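Local structure of bacteriohemerythrin (Methylococcus capsulatus, 4XPX) at residues A[14-17]-A[18-22]; A[21-24]-A[25-29]; A[52-55]-A[56-60]; A[105-108]-A[109-112]; A[114-117]-A[118-122]. The protein binds oxygen at a site holding two iron atoms and may store it or deliver it to oxygen-requiring enzymes. All coordinates share one frame; numbering follows the deposited sequence.

Contact 1 of 5, residues A[14-17]-A[18-22]. With FE2 (Fe (II) ion), chain C.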
# COMPACT_ATOMS: atom_id res chain seq x y z
N VAL A 14 8.66 -13.10 4.51
CA VAL A 14 8.71 -13.24 3.06
C VAL A 14 9.53 -12.07 2.56
O VAL A 14 9.10 -10.87 2.66
CB VAL A 14 7.32 -13.26 2.42
CG1 VAL A 14 7.44 -13.40 0.92
CG2 VAL A 14 6.50 -14.40 3.02
N GLY A 15 10.75 -12.33 2.06
CA GLY A 15 11.69 -11.20 1.80
C GLY A 15 11.15 -10.21 0.79
O GLY A 15 11.25 -8.98 1.04
N PHE A 16 10.59 -10.64 -0.34
CA PHE A 16 10.18 -9.67 -1.33
C PHE A 16 9.10 -8.78 -0.76
O PHE A 16 9.05 -7.57 -1.12
CB PHE A 16 9.77 -10.27 -2.66
CG PHE A 16 8.33 -10.82 -2.69
CD1 PHE A 16 8.07 -12.18 -2.41
CD2 PHE A 16 7.18 -9.99 -2.98
CE1 PHE A 16 6.77 -12.65 -2.39
CE2 PHE A 16 5.92 -10.50 -2.96
CZ PHE A 16 5.71 -11.83 -2.73
N ALA A 17 8.21 -9.33 0.02
CA ALA A 17 7.11 -8.60 0.54
C ALA A 17 7.54 -7.60 1.54
O ALA A 17 7.11 -6.43 1.55
CB ALA A 17 6.08 -9.53 1.15
N ASP A 18 8.43 -7.97 2.45
CA ASP A 18 8.97 -7.02 3.39
C ASP A 18 9.65 -5.86 2.68
O ASP A 18 9.50 -4.69 3.09
CB ASP A 18 9.97 -7.67 4.32
CG ASP A 18 9.32 -8.68 5.31
OD1 ASP A 18 8.14 -8.67 5.58
OD2 ASP A 18 10.18 -9.47 5.85
N ASP A 19 10.42 -6.15 1.63
CA ASP A 19 11.10 -5.08 0.90
C ASP A 19 10.13 -4.15 0.22
O ASP A 19 10.30 -2.89 0.27
CB ASP A 19 12.02 -5.69 -0.15
CG ASP A 19 13.25 -6.32 0.45
OD1 ASP A 19 13.59 -6.06 1.62
OD2 ASP A 19 13.83 -7.18 -0.29
N GLN A 20 9.09 -4.70 -0.40
CA GLN A 20 8.09 -3.84 -1.04
C GLN A 20 7.33 -3.04 -0.00
O GLN A 20 7.02 -1.85 -0.24
CB GLN A 20 7.11 -4.70 -1.92
CG GLN A 20 7.83 -5.30 -3.12
CD GLN A 20 6.92 -6.15 -3.97
OE1 GLN A 20 5.94 -6.68 -3.57
NE2 GLN A 20 7.21 -6.15 -5.27
N HIS A 21 7.04 -3.64 1.15
CA HIS A 21 6.38 -2.84 2.23
C HIS A 21 7.24 -1.68 2.65
O HIS A 21 6.76 -0.56 2.88
CB HIS A 21 6.05 -3.73 3.41
CG HIS A 21 4.99 -4.74 3.11
ND1 HIS A 21 4.85 -5.92 3.82
CD2 HIS A 21 3.98 -4.74 2.18
CE1 HIS A 21 3.77 -6.56 3.33
NE2 HIS A 21 3.23 -5.90 2.31
N LYS A 22 8.56 -1.92 2.81
CA LYS A 22 9.46 -0.82 3.23
C LYS A 22 9.44 0.28 2.19
O LYS A 22 9.42 1.51 2.56
CB LYS A 22 10.86 -1.34 3.48
CG LYS A 22 10.98 -2.22 4.68
CD LYS A 22 12.33 -2.88 4.72
CE LYS A 22 12.33 -3.97 5.65
NZ LYS A 22 13.67 -4.56 5.92
FE FE2 C . 1.40 -6.27 1.36
O HOH W 1 13.58 -8.42 3.01
O HOH W 2 -0.45 -5.98 0.70
O HOH W 3 0.66 -3.93 1.92
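The carbonyl of Ala17 sits over one face of the His21 imidazole while it also takes that residue's backbone hydrogen. Ala17 O is 3.1 Å from His21 CG, offset toward the rim of the ring, and accepts His21 N at 2.8 Å in the helical bond. The ring comes to lie there because CG stands beside the backbone N, opposite the carbonyl carbon (chi1 -67°), which lays the imidazole back along the preceding turn. Its far nitrogen, His21 NE2, binds the iron of chain C at 2.1 Å. His57, Glu61 and Asp121 join it on that ion, together with two waters.

One residue earlier, Gln20 stretches out past Phe16. Its OE1 approaches the edge of the phenyl ring, near the ring plane and 3.6 Å from Phe16 CD2, with the amide turned 86° against the ring. The amide's polar partners lie on helix 40-67: OE1 is hydrogen-bonded to His57 ND1, and NE2 to Ser60 OG.

The other flank is the first turn of helix 15-34, with Val14 at the N-cap position. Val14 O takes Asp18 N at 3.0 Å, and Asp18 OD1 reaches back to Thr12 OG1. A water bridges the outer side, donating to Gly15 O and, at 2.7 Å, to Asp19 OD1.

Chemically, Gln20 is a second-shell residue whose bond to ND1 probably holds the rotation of the ligand His57, and the partial negative charge of Ala17 O over the imidazole would probably suit a ring bound to a cation.

Contact 2 of 5, residues A[21-24]-A[25-29]. With FE2 (Fe (II) ion), chain C.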
# COMPACT_ATOMS: atom_id res chain seq x y z
N HIS A 21 7.04 -3.64 1.15
CA HIS A 21 6.38 -2.84 2.23
C HIS A 21 7.24 -1.68 2.65
O HIS A 21 6.76 -0.56 2.88
CB HIS A 21 6.05 -3.73 3.41
CG HIS A 21 4.99 -4.74 3.11
ND1 HIS A 21 4.85 -5.92 3.82
CD2 HIS A 21 3.98 -4.74 2.18
CE1 HIS A 21 3.77 -6.56 3.33
NE2 HIS A 21 3.23 -5.90 2.31
N LYS A 22 8.56 -1.92 2.81
CA LYS A 22 9.46 -0.82 3.23
C LYS A 22 9.44 0.28 2.19
O LYS A 22 9.42 1.51 2.56
CB LYS A 22 10.86 -1.34 3.48
CG LYS A 22 10.98 -2.22 4.68
CD LYS A 22 12.33 -2.88 4.72
CE LYS A 22 12.33 -3.97 5.65
NZ LYS A 22 13.67 -4.56 5.92
N THR A 23 9.43 -0.06 0.87
CA THR A 23 9.32 0.99 -0.13
C THR A 23 8.01 1.73 -0.04
O THR A 23 7.99 2.98 -0.12
CB THR A 23 9.46 0.37 -1.54
OG1 THR A 23 10.78 -0.15 -1.71
CG2 THR A 23 9.15 1.37 -2.64
N ILE A 24 6.89 1.03 0.15
CA ILE A 24 5.60 1.69 0.31
C ILE A 24 5.67 2.69 1.46
O ILE A 24 5.19 3.83 1.33
CB ILE A 24 4.49 0.67 0.47
CG1 ILE A 24 4.24 -0.10 -0.82
CG2 ILE A 24 3.21 1.34 0.93
CD1 ILE A 24 3.41 -1.35 -0.69
N PHE A 25 6.19 2.26 2.57
CA PHE A 25 6.24 3.16 3.75
C PHE A 25 7.04 4.41 3.40
O PHE A 25 6.65 5.54 3.77
CB PHE A 25 6.85 2.50 4.98
CG PHE A 25 6.00 1.50 5.72
CD1 PHE A 25 5.02 0.69 5.11
CD2 PHE A 25 6.15 1.38 7.08
CE1 PHE A 25 4.32 -0.24 5.87
CE2 PHE A 25 5.41 0.48 7.84
CZ PHE A 25 4.52 -0.37 7.24
N ASP A 26 8.17 4.25 2.73
CA ASP A 26 8.99 5.42 2.35
C ASP A 26 8.21 6.33 1.42
O ASP A 26 8.29 7.59 1.52
CB ASP A 26 10.28 4.95 1.72
CG ASP A 26 11.31 4.44 2.67
OD1 ASP A 26 11.21 4.64 3.91
OD2 ASP A 26 12.35 3.78 2.21
N MET A 27 7.48 5.76 0.46
CA MET A 27 6.76 6.58 -0.51
C MET A 27 5.56 7.26 0.15
O MET A 27 5.24 8.43 -0.23
CB MET A 27 6.34 5.69 -1.71
CG MET A 27 7.53 5.17 -2.47
SD MET A 27 7.06 4.22 -3.94
CE MET A 27 6.75 5.57 -5.12
N VAL A 28 4.87 6.60 1.08
CA VAL A 28 3.82 7.26 1.89
C VAL A 28 4.43 8.41 2.67
O VAL A 28 3.83 9.50 2.76
CB VAL A 28 3.14 6.27 2.81
CG1 VAL A 28 2.23 6.97 3.80
CG2 VAL A 28 2.33 5.23 2.03
N ASN A 29 5.58 8.19 3.27
CA ASN A 29 6.19 9.25 4.08
C ASN A 29 6.49 10.46 3.25
O ASN A 29 6.28 11.61 3.73
CB ASN A 29 7.47 8.71 4.74
CG ASN A 29 7.15 7.80 5.91
OD1 ASN A 29 6.03 7.76 6.38
ND2 ASN A 29 8.14 7.04 6.39
FE FE2 C . 1.40 -6.27 1.36
O HOH W 4 10.69 2.15 5.01
O HOH W 2 -0.45 -5.98 0.70
O HOH W 3 0.66 -3.93 1.92
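Lys22 O is the atom to start from: it accepts Asp26 N at 3.0 Å and has a water 2.8 Å away. The same water lies within hydrogen-bonding distance of Asp26 OD1, but it has more acceptors around it than protons to give, so the two links are probably shared. The Asp26 carboxylate itself lies beside Lys22 O, on the solvent side of the helix.

One residue earlier, His21 O receives Phe25 N at 2.9 Å and is also brushed by the Phe25 ring, whose CD1 comes to 3.1 Å from that oxygen. Phe25 CG stands opposite the carbonyl carbon (chi1 -76°), which swings the ring back past His21 O, to meet it obliquely.

Thr23 and Met27 run side by side, pointing the same way. The methyl Thr23 CG2 touches Met27 SD at 3.8 Å, and Met27 CG rests 3.2 Å from Thr23 O. The methionine turns at its last torsion (chi3 82°), which bends CE away from the line of the chain. Next along, Ile24 and Val28 meet at an angle through their branches, with Ile24 CG2 at 4.1 Å from Val28 CG2, a loose apolar touch beside the backbone bond from Val28 N to Ile24 O.

These faces are shared out in the hemerythrin four-helix bundle. Thr23, Ile24 and Met27 lean on helix 40-67 at Tyr53, His57 and Ala49; Ile24, Phe25 and Val28 meet helix 103-121 at Leu113, Ile117 and Val109. Phe25 is also met edge-to-face by Trp5 and Phe10, from the chain ahead of helix 15-34.

Contact 3 of 5, residues A[52-55]-A[56-60]. With FE2 (Fe (II) ion), chain C.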
# COMPACT_ATOMS: atom_id res chain seq x y z
N ASP A 52 1.01 3.56 -8.22
CA ASP A 52 1.56 2.61 -9.16
C ASP A 52 2.32 1.51 -8.45
O ASP A 52 2.20 0.30 -8.78
CB ASP A 52 2.47 3.33 -10.18
CG ASP A 52 2.81 2.48 -11.33
OD1 ASP A 52 1.91 2.25 -12.16
OD2 ASP A 52 3.95 1.91 -11.42
N TYR A 53 3.13 1.90 -7.46
CA TYR A 53 3.94 0.93 -6.75
C TYR A 53 3.07 -0.00 -5.93
O TYR A 53 3.33 -1.25 -5.89
CB TYR A 53 4.99 1.65 -5.88
CG TYR A 53 5.97 0.67 -5.36
CD1 TYR A 53 7.03 0.29 -6.12
CD2 TYR A 53 5.83 0.09 -4.11
CE1 TYR A 53 7.95 -0.68 -5.68
CE2 TYR A 53 6.71 -0.87 -3.66
CZ TYR A 53 7.75 -1.24 -4.40
OH TYR A 53 8.61 -2.19 -3.93
N VAL A 54 2.07 0.53 -5.22
CA VAL A 54 1.17 -0.29 -4.44
C VAL A 54 0.49 -1.34 -5.34
O VAL A 54 0.39 -2.55 -4.97
CB VAL A 54 0.16 0.55 -3.70
CG1 VAL A 54 -0.94 -0.31 -3.06
CG2 VAL A 54 0.88 1.34 -2.59
N VAL A 55 -0.01 -0.94 -6.49
CA VAL A 55 -0.66 -1.90 -7.39
C VAL A 55 0.32 -2.97 -7.80
O VAL A 55 -0.08 -4.17 -7.87
CB VAL A 55 -1.28 -1.14 -8.55
CG1 VAL A 55 -1.65 -2.09 -9.72
CG2 VAL A 55 -2.41 -0.30 -8.16
N MET A 56 1.55 -2.62 -8.08
CA MET A 56 2.54 -3.60 -8.44
C MET A 56 2.83 -4.55 -7.29
O MET A 56 2.94 -5.80 -7.49
CB MET A 56 3.81 -2.88 -8.89
CG MET A 56 4.89 -3.79 -9.38
SD MET A 56 5.82 -4.52 -8.03
CE MET A 56 6.51 -3.12 -7.19
N HIS A 57 2.90 -4.04 -6.06
CA HIS A 57 3.09 -4.86 -4.89
C HIS A 57 1.93 -5.87 -4.77
O HIS A 57 2.16 -7.09 -4.47
CB HIS A 57 3.16 -3.96 -3.66
CG HIS A 57 3.05 -4.74 -2.37
ND1 HIS A 57 3.91 -5.74 -2.01
CD2 HIS A 57 2.11 -4.70 -1.39
CE1 HIS A 57 3.50 -6.27 -0.85
NE2 HIS A 57 2.40 -5.65 -0.45
N PHE A 58 0.71 -5.41 -4.91
CA PHE A 58 -0.43 -6.31 -4.81
C PHE A 58 -0.32 -7.40 -5.84
O PHE A 58 -0.62 -8.59 -5.54
CB PHE A 58 -1.74 -5.54 -4.97
CG PHE A 58 -2.07 -4.60 -3.80
CD1 PHE A 58 -3.12 -3.71 -3.98
CD2 PHE A 58 -1.42 -4.65 -2.59
CE1 PHE A 58 -3.52 -2.88 -2.95
CE2 PHE A 58 -1.85 -3.79 -1.60
CZ PHE A 58 -2.89 -2.94 -1.75
N LYS A 59 0.03 -7.08 -7.06
CA LYS A 59 0.20 -8.08 -8.12
C LYS A 59 1.26 -9.06 -7.73
O LYS A 59 1.14 -10.28 -8.05
CB LYS A 59 0.48 -7.40 -9.44
CG LYS A 59 -0.66 -6.70 -10.05
CD LYS A 59 -0.17 -6.03 -11.35
CE LYS A 59 -1.26 -5.24 -12.02
NZ LYS A 59 -0.46 -4.63 -13.15
N SER A 60 2.34 -8.60 -7.13
CA SER A 60 3.40 -9.49 -6.74
C SER A 60 2.95 -10.49 -5.70
O SER A 60 3.21 -11.73 -5.82
CB SER A 60 4.57 -8.70 -6.17
OG SER A 60 5.14 -7.75 -7.07
FE FE2 C . 1.40 -6.27 1.36
O HOH W 2 -0.45 -5.98 0.70
O HOH W 3 0.66 -3.93 1.92
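Tyr53 and Met56 form a Met-aromatic pair on helix 40-67 of the hemerythrin four-helix bundle, and the methyl leads. Met56 CE sits over the face of the phenol ring, 3.7 Å from its centroid and 30° off the ring normal, leaning toward Tyr53 CE1. The sulfur stands farther back above the same ring, Met56 SD being 5.4 Å from the Tyr53 centroid. Two bends in the methionine chain, after a first torsion with CG opposite the backbone N (chi1 -176°), fold the methyl back over a residue only three places earlier.

Val54 and Phe58 also make a CH-pi contact, but here the side chains lie alongside each other, pointing the same way. Val54 CG1 is over one face of the phenyl ring, 3.8 Å from its centroid and offset toward CZ. Val54 O also lies over a face, 3.4 Å from Phe58 CG, while accepting Phe58 N. Phe58 in turn stacks on His80, an iron ligand, and touches Leu83 and Val84 of helix 73-95. With an alanine here, a gap would probably open, and Val54 CG1 and the His80 ring would each lose the face it rests on.

Between these pairs His57 points inward and binds the iron of chain C through NE2, its other nitrogen held by Gln20. Toward solvent, the aliphatic chain of Lys59 follows Val55, with Lys59 CE 3.9 Å from Val55 CG1. The shortest backbone bond here belongs to the iron ligand: His57 N to Tyr53 O, 2.8 Å.

Contact 4 of 5, residues A[105-108]-A[109-112]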
# COMPACT_ATOMS: atom_id res chain seq x y z
N THR A 105 -5.43 11.95 3.74
CA THR A 105 -5.30 10.94 2.73
C THR A 105 -4.19 9.96 3.10
O THR A 105 -4.34 8.72 3.03
CB THR A 105 -4.92 11.59 1.36
OG1 THR A 105 -5.72 12.77 1.14
CG2 THR A 105 -5.03 10.54 0.27
N THR A 106 -3.02 10.51 3.48
CA THR A 106 -1.89 9.65 3.87
C THR A 106 -2.14 8.94 5.16
O THR A 106 -1.74 7.75 5.26
CB THR A 106 -0.61 10.47 3.88
OG1 THR A 106 -0.85 11.68 4.54
CG2 THR A 106 -0.12 10.72 2.47
N ARG A 107 -2.83 9.54 6.14
CA ARG A 107 -3.19 8.74 7.32
C ARG A 107 -4.15 7.63 7.00
O ARG A 107 -4.07 6.56 7.65
CB ARG A 107 -3.73 9.62 8.44
CG ARG A 107 -2.68 10.37 9.21
CD ARG A 107 -3.26 11.06 10.42
NE ARG A 107 -4.07 12.20 10.03
CZ ARG A 107 -3.51 13.48 9.96
NH1 ARG A 107 -2.36 13.72 10.30
NH2 ARG A 107 -4.28 14.45 9.52
N PHE A 108 -5.03 7.77 6.02
CA PHE A 108 -5.90 6.66 5.63
C PHE A 108 -5.06 5.54 5.08
O PHE A 108 -5.26 4.35 5.42
CB PHE A 108 -6.97 7.13 4.64
CG PHE A 108 -7.65 5.94 4.00
CD1 PHE A 108 -8.56 5.16 4.75
CD2 PHE A 108 -7.28 5.50 2.75
CE1 PHE A 108 -9.06 3.96 4.18
CE2 PHE A 108 -7.84 4.36 2.20
CZ PHE A 108 -8.71 3.59 2.94
N VAL A 109 -4.15 5.84 4.14
CA VAL A 109 -3.30 4.81 3.58
C VAL A 109 -2.50 4.12 4.70
O VAL A 109 -2.40 2.88 4.72
CB VAL A 109 -2.41 5.37 2.45
CG1 VAL A 109 -1.45 4.31 1.95
CG2 VAL A 109 -3.26 5.86 1.31
N ARG A 110 -1.94 4.91 5.60
CA ARG A 110 -1.24 4.35 6.74
C ARG A 110 -2.15 3.41 7.53
O ARG A 110 -1.74 2.29 7.88
CB ARG A 110 -0.70 5.49 7.59
CG ARG A 110 0.06 5.09 8.87
CD ARG A 110 -0.79 4.66 10.08
NE ARG A 110 -1.81 5.59 10.43
CZ ARG A 110 -1.59 6.68 11.12
NH1 ARG A 110 -0.40 7.06 11.52
NH2 ARG A 110 -2.68 7.43 11.36
N ASP A 111 -3.36 3.84 7.87
CA ASP A 111 -4.30 3.01 8.60
C ASP A 111 -4.53 1.70 7.89
O ASP A 111 -4.55 0.61 8.52
CB ASP A 111 -5.61 3.73 8.84
CG ASP A 111 -5.54 4.85 9.79
OD1 ASP A 111 -4.55 4.98 10.55
OD2 ASP A 111 -6.53 5.66 9.89
N TRP A 112 -4.76 1.78 6.57
CA TRP A 112 -5.03 0.57 5.81
C TRP A 112 -3.83 -0.37 5.91
O TRP A 112 -4.01 -1.60 6.14
CB TRP A 112 -5.34 0.94 4.35
CG TRP A 112 -5.81 -0.22 3.54
CD1 TRP A 112 -7.13 -0.56 3.32
CD2 TRP A 112 -5.02 -1.22 2.92
NE1 TRP A 112 -7.20 -1.67 2.57
CE2 TRP A 112 -5.92 -2.12 2.30
CE3 TRP A 112 -3.68 -1.44 2.75
CZ2 TRP A 112 -5.50 -3.24 1.59
CZ3 TRP A 112 -3.23 -2.53 2.05
CH2 TRP A 112 -4.18 -3.42 1.47
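Arg110 starts against the turn below it: its CB lies 3.4 Å from Thr106 O and 3.5 Å from Arg107 O. CG leaves opposite the backbone N (chi1 179°), and the chain then bends twice, bringing the guanidinium back across Arg107. NE passes 3.7 Å from Arg107 O but spends its hydrogen on the next residue, Asp111 OD1, at 2.8 Å. This salt bridge comes in from above the carboxylate plane, 36° out of it. At the tip, NH2 rests against the aliphatic part of Arg107, 3.6 Å from its CG, and adds a weak second bond to the same Asp111 OD1. Arg107 CA lies over one guanidinium face.

The carboxylate itself is tucked in, with Asp111 CG 3.1 Å from Arg107 O. A leucine in place of Asp111 would probably leave Arg110 without its counter-charge and free its guanidinium to swing off Arg107.

On the side facing helix 73-95, Phe108 only loosely meets Trp112, CZ to CD1 at 4.5 Å, and both touch Leu83. In this surface turn of helix 103-121 two arginines lie near each other, yet each has its own acid, Asp111 for Arg110 and Asp104 for Arg107, and the like charges are probably balanced locally.

Contact 5 of 5, residues A[114-117]-A[118-122]. With FE2 (Fe (II) ion), chain B; FE2 (Fe (II) ion), chain C.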
# COMPACT_ATOMS: atom_id res chain seq x y z
N VAL A 114 -1.28 -0.50 8.15
CA VAL A 114 -0.95 -0.99 9.47
C VAL A 114 -1.93 -2.06 9.93
O VAL A 114 -1.58 -2.84 10.84
CB VAL A 114 -0.69 0.09 10.47
CG1 VAL A 114 0.49 1.01 9.96
CG2 VAL A 114 -1.77 0.71 10.87
N ASN A 115 -3.19 -2.04 9.39
CA ASN A 115 -4.06 -3.18 9.63
C ASN A 115 -3.78 -4.34 8.68
O ASN A 115 -3.93 -5.50 9.05
CB ASN A 115 -5.53 -2.75 9.52
CG ASN A 115 -5.97 -1.88 10.68
OD1 ASN A 115 -6.20 -2.37 11.78
ND2 ASN A 115 -6.09 -0.58 10.43
N HIS A 116 -3.64 -4.06 7.38
CA HIS A 116 -3.55 -5.15 6.42
C HIS A 116 -2.29 -5.98 6.59
O HIS A 116 -2.33 -7.21 6.47
CB HIS A 116 -3.48 -4.53 4.99
CG HIS A 116 -3.46 -5.54 3.89
ND1 HIS A 116 -4.60 -6.15 3.38
CD2 HIS A 116 -2.41 -6.05 3.20
CE1 HIS A 116 -4.22 -6.97 2.40
NE2 HIS A 116 -2.91 -6.94 2.24
N ILE A 117 -1.14 -5.35 6.82
CA ILE A 117 0.08 -6.12 6.84
C ILE A 117 0.08 -7.15 7.98
O ILE A 117 0.32 -8.32 7.77
CB ILE A 117 1.32 -5.23 6.78
CG1 ILE A 117 1.39 -4.52 5.45
CG2 ILE A 117 2.58 -6.09 7.03
CD1 ILE A 117 2.37 -3.36 5.42
N PRO A 118 -0.26 -6.77 9.23
CA PRO A 118 -0.22 -7.77 10.33
C PRO A 118 -1.37 -8.74 10.23
O PRO A 118 -1.19 -9.90 10.66
CB PRO A 118 -0.35 -6.92 11.59
CG PRO A 118 0.07 -5.55 11.19
CD PRO A 118 -0.39 -5.41 9.81
N LYS A 119 -2.56 -8.32 9.79
CA LYS A 119 -3.75 -9.16 9.90
C LYS A 119 -4.03 -9.97 8.65
O LYS A 119 -4.89 -10.92 8.70
CB LYS A 119 -5.00 -8.37 10.31
CG LYS A 119 -4.83 -7.67 11.59
CD LYS A 119 -5.86 -7.00 12.27
CE LYS A 119 -5.20 -6.38 13.54
NZ LYS A 119 -4.86 -4.91 13.40
N VAL A 120 -3.43 -9.56 7.53
CA VAL A 120 -3.72 -10.21 6.26
C VAL A 120 -2.42 -10.72 5.65
O VAL A 120 -2.29 -11.91 5.37
CB VAL A 120 -4.50 -9.26 5.28
CG1 VAL A 120 -4.93 -10.05 4.05
CG2 VAL A 120 -5.68 -8.64 5.98
N ASP A 121 -1.41 -9.87 5.45
CA ASP A 121 -0.17 -10.33 4.85
C ASP A 121 0.57 -11.32 5.71
O ASP A 121 1.13 -12.30 5.19
CB ASP A 121 0.77 -9.17 4.48
CG ASP A 121 0.30 -8.34 3.31
OD1 ASP A 121 -0.60 -8.78 2.57
OD2 ASP A 121 0.89 -7.24 3.16
N LYS A 122 0.67 -11.12 7.02
CA LYS A 122 1.43 -12.05 7.81
C LYS A 122 0.92 -13.46 7.62
O LYS A 122 1.70 -14.46 7.83
CB LYS A 122 1.46 -11.68 9.29
CG LYS A 122 2.44 -10.57 9.61
CD LYS A 122 2.45 -10.34 11.16
CE LYS A 122 3.32 -9.15 11.51
NZ LYS A 122 3.61 -9.22 12.99
FE FE2 B . -1.58 -7.94 0.86
FE FE2 C . 1.40 -6.27 1.36
O HOH W 2 -0.45 -5.98 0.70
O HOH W 3 0.66 -3.93 1.92
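Pro118 sets its ring carbon CD 3.0 Å from Val114 O, a carbonyl to which it has no N-H to give, and here the helix loses a link and kinks. CD is also pressed tightly against Ile117 CB.

Lys119 next gives its backbone N to Asn115 O at 3.2 Å. Its side chain lies beside that of Asn115, and a bend at the end of the chain lets NZ make a weak bond to Asn115 OD1; the amide's ND2 goes back to Asp111 O.

Val120 N reaches His116 O at 2.8 Å, and its CB stands over a face of the His116 imidazole, 3.8 Å from the ring centroid and 20° off the normal. Trp112 also stacks on this ring.

Asp121 brings in the wider, pi-type turn, giving a second N-H to the same oxygen, His116 O, five residues back at 3.0 Å. With CG opposite the carbonyl carbon (chi1 -71°), its carboxylate turns in to the irons and stands at 90° to the His116 ring. OD1 binds the iron of chain B at 2.1 Å, beside His116 NE2 at 2.2 Å, and OD2 binds the iron of chain C at 2.1 Å.

Lys122 N bonds to Ile117 O, again five residues back. Around the metals, Glu61 also binds both ions; His76 and His80 bind the iron of chain B, His21 and His57 that of chain C, which carries a further water of its own.

Asp121 is thus a carboxylate bridge: both oxygens are committed to metal and their negative charge is probably shared by the two irons, which a single water also joins.

Overall arrangement
Contacts 1 and 2 are successive turns of helix 15-34, contact 3 lies on helix 40-67, and contacts 4 and 5 follow each other on helix 103-121. Contact 4 is the surface member, marked by charge pairs; the other four are partly buried and each carries at least one iron ligand. Contacts 1 and 2 share His21 and contact 3 brings His57, both to the iron of chain C, whereas contact 5 reaches both ions from a kinked, pi-type turn. Beyond the shared His21, contact 3 meets contact 1 through polar second-shell bonds but contact 2 through apolar side chains. Farther from the metals, Val28 of contact 2 packs on Val109 of contact 4, and Phe58 on Trp112.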